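PDB 2P67: LAO/AO transport system kinase, which is of unknown function but belongs to the MeaB family within the P-loop NTPase clan, and so probably binds a nucleotide. Local coordinates for residues Q26-V31 / F120-P125; Q44-I49 / A137-L142; V170-S175 / I256-A261; R303-A308 / R321-F326. All blocks are in the same frame, centred on the assembly; numbering follows the deposited sequence.

From the N terminus, helix 21-32 is brought onto strand 119-124 by contact 1, closing a loop of 88 residues that holds the first two strands of the parallel sheet. Contact 2 crosses it: helix 36-49, next after helix 21-32, meets helix 133-146, the helix that follows strand 119-124, and the two contacts touch through pairs such as Val124 with Leu140. Contact 3 opens only after both have closed and joins strand 172-177 of the same sheet to helix 248-264. Contact 4 is a short closure between helices 296-310 and 316-328, its centre about 41 Å or more from the other centres; like contact 2, it touches the second subunit.

Contact 1: residues Q26-V31 / F120-P125; sequences QAMTLV and FIRPVP
Met28 reaches across from its helix between the side chains of Phe120 and Arg122, two strand residues whose side chains emerge on the same face. With its chain extended beyond CG (chi2 -168°), the thioether is carried to the rim of the Phe120 ring: SD lies 3.6 Å from Phe120 CE2, at the edge and near the ring plane, a Met-aromatic contact in which the sulfur faces C-H groups. The same SD rests 3.5 Å from Arg122 CG, where the two chains slide past each other in opposite directions. Strand 119-124 is the outermost strand on one side of the parallel P-loop sheet within this chain, and segment 26-31 of helix 21-32 runs almost parallel to strand residues 120-124, the axes of the two segments 11.1 Å apart at closest approach. Arg122 is bent at chi2 (76°), which brings its guanidinium alongside the helix, with Met28 CB 3.6 Å above the plane of one face. From the edge, NH1 donates a nearly straight bond to Thr29 OG1 (3.0 Å, 169°), in the guanidinium plane. NH1 also forms a salt bridge with Glu32. A water hydrogen-bonded to Thr29 OG1 at 2.6 Å also takes a hydrogen bond from Arg122 NH2.

Contact 2: residues Q44-I49 / A137-L142; sequences QLLDAI and ARELML
Leu46 CD1 lies against the carboxylate of Glu139, an apolar methyl beside a charged group, and the two side chains cross at about a right angle. Glu139 leaves its helix with CG beside the backbone N (chi1 -64°) and then runs extended. Its CB makes no close approach to the facing helix, and CG is the first atom to come near, 4.1 Å from Leu46 CD1. CD follows at 3.8 Å from the same methyl. At the tip, OE2 is 3.8 Å from Leu46 CD1 and is hydrogen-bonded to Gln135, one turn back on its own helix. OE1, 4.1 Å from Leu46 CD1, forms a salt bridge with Arg317 of the second subunit, which also packs on Leu46. The buried carboxylate is thus gripped from its own helix and from across the dimer interface. One turn further on, Ile49 CD1 touches the backbone at Leu142 O (3.8 Å) and lies 4.3 Å from Leu142 CB. This is helix-to-helix packing without a hydrogen bond across it: helix 36-49 of the N-terminal helical region lies over helix 133-146, which follows the edge strand 119-124 of the P-loop alpha/beta fold.

Contact 3: residues V170-S175 / I256-A261; sequences VDCFIS and IDFKTA
A sulfur-aromatic contact between Cys172 and Phe258 joins the start of a sheet strand to a flanking helix, a buried contact in the P-loop alpha/beta fold, between the sheet and a helix packed on it. Strand 172-177 runs inside the parallel sheet, between strands 57-63 and 198-201, and helix 248-264 packs against its N-terminal end. Only one helix residue, Phe258, bridges the gap to this segment. Its CG stands anti to the backbone N (chi1 174°), which sends the ring straight out from the helix to the strand. Cys172 has the same kind of first torsion (chi1 -178°) and lays SG over one face of that ring, 4.0 Å from the centroid and 18° off the ring normal, displaced somewhat toward the rim. CB of Cys172 comes in near the rim too, 3.7 Å from Phe258 CE2, so the side chain rests on the ring with both its atoms. Outside the two segments, Trp233 meets Phe258 edge-to-face, while Cys172 packs on Leu59 of the neighbouring strand.

Asp171, just before the strand, turns its carboxylate elsewhere: OD2 forms a salt bridge with Arg272, one of the residues at the bound sodium ion, and also accepts a hydrogen bond from the backbone N of Arg58. The Asp171 side chain lies about 7 Å from the ion, consistent with a place in the second shell of the site. Its backbone, by contrast, belongs to the aromatic contact. Asp171 O sits at the edge of the Phe258 ring, near its plane, and approaches the ring carbons very closely, 3.0 Å from CE2 and 3.2 Å from CZ.

Contact 4: residues R303-A308 / R321-F326; sequences RQTLLA and RQLSEF
The flat side-chain amide of Gln322 meets Thr305 through its N-H edge: NE2 donates to Thr305 OG1 over 3.1 Å with an angle of 158° at the hydrogen, and the hydroxyl oxygen lies only 4° out of the amide plane. Thr305 CG2 sits off that plane, to one side of the amide nitrogen, 3.6 Å from NE2. A second flat group stands further along the same helix, where the ring of Phe326 stacks on Tyr301 of the facing helix.

Gln322 and Thr305 approach from opposite directions. CG of Gln322 lies between the backbone N and the carbonyl carbon (chi1 72°), and from there the chain is extended, delivering NE2 to the partner helix. Thr305 OG1 also bonds to the backbone oxygen of Tyr301, one turn back in its own helix. The hydroxyl thus gives its proton to that carbonyl and takes the amide proton from Gln322, and the two bonds together fix its rotation. Leu323 fills in beside it, with CD1 4.0 Å from Thr305 CG2 and CD2 4.0 Å from Thr305 OG1, so both branches of the threonine lie against a leucine methyl.

The second subunit packs here too: its Leu280 on Leu306 and its Thr284 on Leu323. Helices 296-310 and 316-328, joined by a short connection and running roughly antiparallel, make an alpha-helical hairpin that packs against the other subunit of the dimer; the centre of the contact is about 37 Å from the centre of the chain.

Contact 1: residues Q26-V31 / F120-P125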
# COMPACT_ATOMS: atom_id res chain seq x y z
N GLN A 26 11.10 19.98 29.74
CA GLN A 26 12.54 19.79 29.81
C GLN A 26 12.97 18.48 29.16
O GLN A 26 13.96 18.43 28.45
CB GLN A 26 12.99 19.73 31.27
CG GLN A 26 13.50 21.01 31.88
CD GLN A 26 14.12 20.70 33.25
OE1 GLN A 26 15.34 20.51 33.36
NE2 GLN A 26 13.28 20.57 34.26
N ALA A 27 12.24 17.40 29.45
CA ALA A 27 12.53 16.08 28.87
C ALA A 27 12.35 16.08 27.34
O ALA A 27 13.16 15.51 26.60
CB ALA A 27 11.62 15.01 29.54
N MET A 28 11.28 16.71 26.87
CA MET A 28 11.09 16.87 25.42
C MET A 28 12.26 17.64 24.78
O MET A 28 12.81 17.21 23.78
CB MET A 28 9.76 17.55 25.13
CG MET A 28 8.54 16.76 25.62
SD MET A 28 7.03 17.44 24.94
CE MET A 28 5.86 16.10 25.33
N THR A 29 12.66 18.76 25.38
CA THR A 29 13.80 19.54 24.87
C THR A 29 15.07 18.71 24.80
O THR A 29 15.79 18.75 23.78
CB THR A 29 14.01 20.84 25.69
OG1 THR A 29 12.90 21.71 25.44
CG2 THR A 29 15.30 21.58 25.28
N LEU A 30 15.30 17.90 25.83
CA LEU A 30 16.44 16.98 25.87
C LEU A 30 16.41 15.99 24.72
O LEU A 30 17.43 15.75 24.07
CB LEU A 30 16.47 16.24 27.21
CG LEU A 30 17.59 15.22 27.43
CD1 LEU A 30 18.95 15.91 27.56
CD2 LEU A 30 17.29 14.38 28.66
N VAL A 31 15.25 15.38 24.49
CA VAL A 31 15.02 14.44 23.38
C VAL A 31 15.21 15.12 22.01
O VAL A 31 15.59 14.46 21.03
CB VAL A 31 13.62 13.76 23.53
CG1 VAL A 31 13.24 12.97 22.28
CG2 VAL A 31 13.61 12.88 24.76
N PHE A 120 -1.41 20.18 27.41
CA PHE A 120 0.01 20.34 27.14
C PHE A 120 0.14 20.27 25.61
O PHE A 120 -0.22 19.26 25.02
CB PHE A 120 0.80 19.20 27.80
CG PHE A 120 2.30 19.39 27.79
CD1 PHE A 120 2.96 19.95 28.90
CD2 PHE A 120 3.06 19.01 26.68
CE1 PHE A 120 4.35 20.14 28.90
CE2 PHE A 120 4.45 19.18 26.67
CZ PHE A 120 5.10 19.76 27.80
N ILE A 121 0.66 21.33 25.00
CA ILE A 121 0.79 21.40 23.54
C ILE A 121 2.27 21.52 23.11
O ILE A 121 2.97 22.42 23.59
CB ILE A 121 -0.03 22.59 22.95
CG1 ILE A 121 -1.49 22.55 23.42
CG2 ILE A 121 0.06 22.60 21.41
CD1 ILE A 121 -2.17 23.92 23.43
N ARG A 122 2.73 20.65 22.21
CA ARG A 122 4.13 20.68 21.76
C ARG A 122 4.23 20.46 20.24
O ARG A 122 3.67 19.49 19.73
CB ARG A 122 4.95 19.61 22.50
CG ARG A 122 6.46 19.69 22.27
CD ARG A 122 7.10 20.83 23.07
NE ARG A 122 8.55 20.82 22.87
CZ ARG A 122 9.45 21.02 23.83
NH1 ARG A 122 10.74 20.96 23.51
NH2 ARG A 122 9.09 21.24 25.10
N PRO A 123 4.94 21.35 19.52
CA PRO A 123 5.16 21.18 18.08
C PRO A 123 6.33 20.24 17.76
O PRO A 123 7.33 20.18 18.49
CB PRO A 123 5.46 22.61 17.61
CG PRO A 123 6.22 23.19 18.81
CD PRO A 123 5.51 22.63 20.01
N VAL A 124 6.21 19.53 16.65
CA VAL A 124 7.29 18.70 16.14
C VAL A 124 7.71 19.25 14.77
O VAL A 124 6.88 19.28 13.85
CB VAL A 124 6.86 17.22 16.02
CG1 VAL A 124 7.98 16.38 15.47
CG2 VAL A 124 6.40 16.72 17.36
N PRO A 125 8.97 19.71 14.63
CA PRO A 125 9.49 20.23 13.35
C PRO A 125 9.63 19.14 12.28
O PRO A 125 10.00 18.00 12.61
CB PRO A 125 10.87 20.79 13.73
CG PRO A 125 11.26 20.10 14.98
CD PRO A 125 9.98 19.79 15.71
O HOH W 1 11.09 23.12 26.73

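Contact 2: residues Q44-I49 / A137-L142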
# COMPACT_ATOMS: atom_id res chain seq x y z
N GLN A 44 18.90 6.79 27.57
CA GLN A 44 18.71 6.25 28.92
C GLN A 44 17.30 6.56 29.44
O GLN A 44 16.64 5.70 30.04
CB GLN A 44 19.71 6.89 29.90
CG GLN A 44 21.17 6.48 29.81
CD GLN A 44 22.03 7.23 30.86
OE1 GLN A 44 21.79 7.13 32.07
NE2 GLN A 44 23.01 7.99 30.38
N LEU A 45 16.85 7.80 29.24
CA LEU A 45 15.53 8.23 29.70
C LEU A 45 14.43 7.40 29.02
O LEU A 45 13.50 6.92 29.67
CB LEU A 45 15.31 9.72 29.37
CG LEU A 45 13.90 10.31 29.52
CD1 LEU A 45 13.41 10.11 30.94
CD2 LEU A 45 13.87 11.80 29.14
N LEU A 46 14.53 7.28 27.70
CA LEU A 46 13.48 6.58 26.93
C LEU A 46 13.43 5.10 27.32
O LEU A 46 12.34 4.57 27.54
CB LEU A 46 13.67 6.78 25.43
CG LEU A 46 13.35 8.20 24.92
CD1 LEU A 46 13.99 8.45 23.55
CD2 LEU A 46 11.84 8.52 24.93
N ASP A 47 14.59 4.46 27.44
CA ASP A 47 14.63 3.07 27.96
C ASP A 47 13.96 2.99 29.32
O ASP A 47 13.11 2.11 29.58
CB ASP A 47 16.08 2.56 28.09
CG ASP A 47 16.73 2.29 26.75
OD1 ASP A 47 16.02 2.18 25.74
OD2 ASP A 47 17.97 2.22 26.70
N ALA A 48 14.31 3.91 30.21
CA ALA A 48 13.82 3.86 31.57
C ALA A 48 12.30 4.03 31.70
O ALA A 48 11.68 3.44 32.59
CB ALA A 48 14.56 4.86 32.46
N ILE A 49 11.67 4.81 30.81
CA ILE A 49 10.25 5.10 30.97
C ILE A 49 9.31 4.07 30.35
O ILE A 49 8.10 4.13 30.58
CB ILE A 49 9.83 6.54 30.50
CG1 ILE A 49 10.07 6.72 28.99
CG2 ILE A 49 10.50 7.62 31.36
CD1 ILE A 49 9.27 7.83 28.35
N ALA A 137 7.80 12.26 16.90
CA ALA A 137 6.42 12.28 17.38
C ALA A 137 6.18 11.12 18.33
O ALA A 137 5.59 11.32 19.40
CB ALA A 137 5.43 12.24 16.19
N ARG A 138 6.62 9.92 17.95
CA ARG A 138 6.45 8.73 18.77
C ARG A 138 7.13 8.87 20.14
O ARG A 138 6.54 8.52 21.17
CB ARG A 138 6.96 7.48 18.06
CG ARG A 138 6.07 7.00 16.93
CD ARG A 138 6.64 5.75 16.30
NE ARG A 138 6.12 5.58 14.95
CZ ARG A 138 5.18 4.73 14.56
NH1 ARG A 138 4.62 3.89 15.44
NH2 ARG A 138 4.82 4.70 13.27
N GLU A 139 8.37 9.36 20.15
CA GLU A 139 9.08 9.54 21.41
C GLU A 139 8.39 10.58 22.33
O GLU A 139 8.26 10.37 23.55
CB GLU A 139 10.56 9.86 21.15
CG GLU A 139 11.26 8.69 20.47
CD GLU A 139 12.68 8.99 20.04
OE1 GLU A 139 13.04 10.19 19.91
OE2 GLU A 139 13.42 8.00 19.85
N LEU A 140 7.93 11.69 21.76
CA LEU A 140 7.24 12.69 22.54
C LEU A 140 5.93 12.12 23.11
O LEU A 140 5.58 12.42 24.24
CB LEU A 140 6.97 13.93 21.70
CG LEU A 140 8.19 14.67 21.13
CD1 LEU A 140 7.69 15.94 20.45
CD2 LEU A 140 9.22 15.04 22.20
N MET A 141 5.24 11.31 22.31
CA MET A 141 4.02 10.60 22.75
C MET A 141 4.32 9.70 23.96
O MET A 141 3.57 9.71 24.94
CB MET A 141 3.42 9.76 21.60
CG MET A 141 2.77 10.58 20.48
SD MET A 141 2.25 9.56 19.07
CE MET A 141 0.68 8.92 19.71
N LEU A 142 5.42 8.95 23.89
CA LEU A 142 5.86 8.13 25.04
C LEU A 142 6.07 8.95 26.31
O LEU A 142 5.63 8.56 27.39
CB LEU A 142 7.13 7.35 24.69
CG LEU A 142 7.06 6.22 23.66
CD1 LEU A 142 8.43 5.59 23.54
CD2 LEU A 142 5.98 5.16 24.04

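Contact 3: residues V170-S175 / I256-A261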
# COMPACT_ATOMS: atom_id res chain seq x y z
N VAL A 170 -1.36 5.50 16.09
CA VAL A 170 -2.47 5.89 16.99
C VAL A 170 -3.49 4.76 17.13
O VAL A 170 -3.54 3.87 16.28
CB VAL A 170 -3.20 7.20 16.53
CG1 VAL A 170 -2.22 8.39 16.52
CG2 VAL A 170 -3.89 7.00 15.16
N ASP A 171 -4.28 4.81 18.20
CA ASP A 171 -5.33 3.84 18.50
C ASP A 171 -6.54 4.10 17.60
O ASP A 171 -7.20 3.16 17.15
CB ASP A 171 -5.79 3.96 19.96
CG ASP A 171 -4.68 3.67 20.96
OD1 ASP A 171 -3.75 2.89 20.61
OD2 ASP A 171 -4.78 4.16 22.11
N CYS A 172 -6.83 5.37 17.38
CA CYS A 172 -8.02 5.79 16.64
C CYS A 172 -7.68 7.00 15.78
O CYS A 172 -7.17 8.01 16.30
CB CYS A 172 -9.17 6.13 17.60
SG CYS A 172 -10.74 6.61 16.75
N PHE A 173 -7.95 6.87 14.47
CA PHE A 173 -7.58 7.89 13.49
C PHE A 173 -8.81 8.64 12.97
O PHE A 173 -9.73 8.03 12.40
CB PHE A 173 -6.79 7.30 12.32
CG PHE A 173 -6.42 8.34 11.31
CD1 PHE A 173 -5.52 9.35 11.65
CD2 PHE A 173 -7.05 8.39 10.07
CE1 PHE A 173 -5.20 10.35 10.73
CE2 PHE A 173 -6.75 9.39 9.16
CZ PHE A 173 -5.83 10.37 9.49
N ILE A 174 -8.78 9.95 13.15
CA ILE A 174 -9.90 10.85 12.83
C ILE A 174 -9.48 11.86 11.76
O ILE A 174 -8.48 12.56 11.91
CB ILE A 174 -10.42 11.61 14.08
CG1 ILE A 174 -10.85 10.63 15.19
CG2 ILE A 174 -11.59 12.54 13.69
CD1 ILE A 174 -9.93 10.61 16.39
N SER A 175 -10.25 11.93 10.68
CA SER A 175 -9.92 12.84 9.58
C SER A 175 -10.97 13.93 9.48
O SER A 175 -12.15 13.63 9.39
CB SER A 175 -9.81 12.08 8.26
OG SER A 175 -9.67 12.99 7.16
N ILE A 256 -15.32 6.73 21.97
CA ILE A 256 -15.53 5.76 23.05
C ILE A 256 -16.14 4.46 22.50
O ILE A 256 -15.69 3.38 22.86
CB ILE A 256 -16.37 6.36 24.21
CG1 ILE A 256 -15.56 7.47 24.91
CG2 ILE A 256 -16.76 5.26 25.22
CD1 ILE A 256 -16.39 8.36 25.80
N ASP A 257 -17.12 4.57 21.61
CA ASP A 257 -17.73 3.41 20.94
C ASP A 257 -16.69 2.59 20.16
O ASP A 257 -16.68 1.35 20.20
CB ASP A 257 -18.86 3.88 20.00
CG ASP A 257 -20.13 4.31 20.74
OD1 ASP A 257 -20.26 4.07 21.97
OD2 ASP A 257 -21.01 4.92 20.07
N PHE A 258 -15.79 3.29 19.47
CA PHE A 258 -14.66 2.65 18.78
C PHE A 258 -13.79 1.84 19.77
O PHE A 258 -13.48 0.67 19.53
CB PHE A 258 -13.81 3.72 18.05
CG PHE A 258 -12.53 3.18 17.43
CD1 PHE A 258 -12.52 2.72 16.10
CD2 PHE A 258 -11.33 3.13 18.17
CE1 PHE A 258 -11.34 2.22 15.50
CE2 PHE A 258 -10.15 2.61 17.59
CZ PHE A 258 -10.15 2.17 16.25
N LYS A 259 -13.40 2.49 20.87
CA LYS A 259 -12.58 1.86 21.92
C LYS A 259 -13.26 0.62 22.48
O LYS A 259 -12.63 -0.43 22.59
CB LYS A 259 -12.28 2.84 23.06
CG LYS A 259 -11.29 2.23 24.09
CD LYS A 259 -10.68 3.29 25.02
CE LYS A 259 -9.51 2.66 25.81
NZ LYS A 259 -8.73 3.63 26.65
N THR A 260 -14.55 0.73 22.80
CA THR A 260 -15.38 -0.42 23.21
C THR A 260 -15.36 -1.57 22.20
O THR A 260 -15.10 -2.72 22.55
CB THR A 260 -16.85 0.05 23.46
OG1 THR A 260 -16.83 1.06 24.46
CG2 THR A 260 -17.72 -1.11 23.93
N ALA A 261 -15.59 -1.26 20.92
CA ALA A 261 -15.65 -2.29 19.90
C ALA A 261 -14.32 -3.03 19.70
O ALA A 261 -14.29 -4.26 19.51
CB ALA A 261 -16.11 -1.69 18.59

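Contact 4: residues R303-A308 / R321-F326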
# COMPACT_ATOMS: atom_id res chain seq x y z
N ARG A 303 21.75 2.88 -11.70
CA ARG A 303 21.18 3.74 -12.73
C ARG A 303 21.58 3.29 -14.14
O ARG A 303 20.77 3.33 -15.04
CB ARG A 303 21.52 5.21 -12.49
CG ARG A 303 20.75 5.85 -11.31
CD ARG A 303 21.05 7.34 -11.15
NE ARG A 303 22.34 7.59 -10.49
CZ ARG A 303 23.43 8.06 -11.09
NH1 ARG A 303 24.55 8.23 -10.40
NH2 ARG A 303 23.42 8.36 -12.39
N GLN A 304 22.82 2.84 -14.30
CA GLN A 304 23.29 2.27 -15.58
C GLN A 304 22.55 0.97 -15.93
O GLN A 304 22.26 0.71 -17.10
CB GLN A 304 24.81 2.06 -15.57
CG GLN A 304 25.64 3.35 -15.58
CD GLN A 304 25.24 4.35 -16.68
OE1 GLN A 304 24.93 5.50 -16.40
NE2 GLN A 304 25.25 3.90 -17.94
N THR A 305 22.25 0.16 -14.92
CA THR A 305 21.49 -1.06 -15.12
C THR A 305 20.06 -0.73 -15.55
O THR A 305 19.59 -1.28 -16.54
CB THR A 305 21.47 -1.94 -13.86
OG1 THR A 305 22.81 -2.29 -13.51
CG2 THR A 305 20.62 -3.20 -14.09
N LEU A 306 19.40 0.17 -14.83
CA LEU A 306 18.07 0.66 -15.23
C LEU A 306 18.05 1.15 -16.67
O LEU A 306 17.14 0.81 -17.43
CB LEU A 306 17.59 1.79 -14.31
CG LEU A 306 17.02 1.40 -12.93
CD1 LEU A 306 16.32 2.60 -12.27
CD2 LEU A 306 16.06 0.25 -13.08
N LEU A 307 19.04 1.93 -17.05
CA LEU A 307 19.10 2.46 -18.43
C LEU A 307 19.31 1.36 -19.48
O LEU A 307 18.70 1.40 -20.54
CB LEU A 307 20.16 3.55 -18.58
CG LEU A 307 20.10 4.38 -19.87
CD1 LEU A 307 18.74 5.04 -20.07
CD2 LEU A 307 21.21 5.45 -19.85
N ALA A 308 20.17 0.39 -19.16
CA ALA A 308 20.35 -0.80 -20.00
C ALA A 308 19.04 -1.54 -20.25
O ALA A 308 18.75 -1.94 -21.36
CB ALA A 308 21.41 -1.74 -19.39
N ARG A 321 20.20 -10.02 -11.79
CA ARG A 321 21.38 -10.84 -11.48
C ARG A 321 22.63 -10.00 -11.27
O ARG A 321 23.36 -10.19 -10.29
CB ARG A 321 21.61 -11.90 -12.57
CG ARG A 321 22.75 -12.87 -12.26
CD ARG A 321 22.98 -13.85 -13.39
NE ARG A 321 23.40 -13.19 -14.63
CZ ARG A 321 22.64 -13.03 -15.71
NH1 ARG A 321 21.38 -13.48 -15.75
NH2 ARG A 321 23.14 -12.42 -16.78
N GLN A 322 22.89 -9.08 -12.18
CA GLN A 322 24.11 -8.28 -12.08
C GLN A 322 24.06 -7.29 -10.93
O GLN A 322 25.09 -7.00 -10.32
CB GLN A 322 24.43 -7.60 -13.41
CG GLN A 322 23.54 -6.46 -13.81
CD GLN A 322 23.94 -5.90 -15.16
OE1 GLN A 322 24.43 -6.63 -16.03
NE2 GLN A 322 23.75 -4.59 -15.34
N LEU A 323 22.87 -6.78 -10.61
CA LEU A 323 22.74 -5.99 -9.39
C LEU A 323 23.07 -6.83 -8.15
O LEU A 323 23.80 -6.37 -7.27
CB LEU A 323 21.34 -5.37 -9.27
CG LEU A 323 21.12 -4.16 -10.17
CD1 LEU A 323 19.62 -3.85 -10.26
CD2 LEU A 323 21.94 -2.95 -9.71
N SER A 324 22.57 -8.07 -8.11
CA SER A 324 22.82 -8.99 -7.00
C SER A 324 24.30 -9.30 -6.85
O SER A 324 24.85 -9.27 -5.75
CB SER A 324 22.06 -10.30 -7.20
OG SER A 324 20.66 -10.10 -7.08
N GLU A 325 24.95 -9.60 -7.97
CA GLU A 325 26.39 -9.85 -7.99
C GLU A 325 27.18 -8.64 -7.51
O GLU A 325 28.12 -8.78 -6.72
CB GLU A 325 26.85 -10.28 -9.39
CG GLU A 325 26.30 -11.64 -9.82
CD GLU A 325 26.73 -12.06 -11.23
OE1 GLU A 325 27.26 -11.23 -12.01
OE2 GLU A 325 26.52 -13.24 -11.56
N PHE A 326 26.82 -7.45 -7.99
CA PHE A 326 27.46 -6.22 -7.54
C PHE A 326 27.36 -6.07 -6.02
O PHE A 326 28.35 -5.74 -5.35
CB PHE A 326 26.89 -4.99 -8.23
CG PHE A 326 27.64 -3.72 -7.95
CD1 PHE A 326 28.65 -3.28 -8.82
CD2 PHE A 326 27.35 -2.94 -6.83
CE1 PHE A 326 29.35 -2.10 -8.57
CE2 PHE A 326 28.04 -1.76 -6.57
CZ PHE A 326 29.04 -1.34 -7.44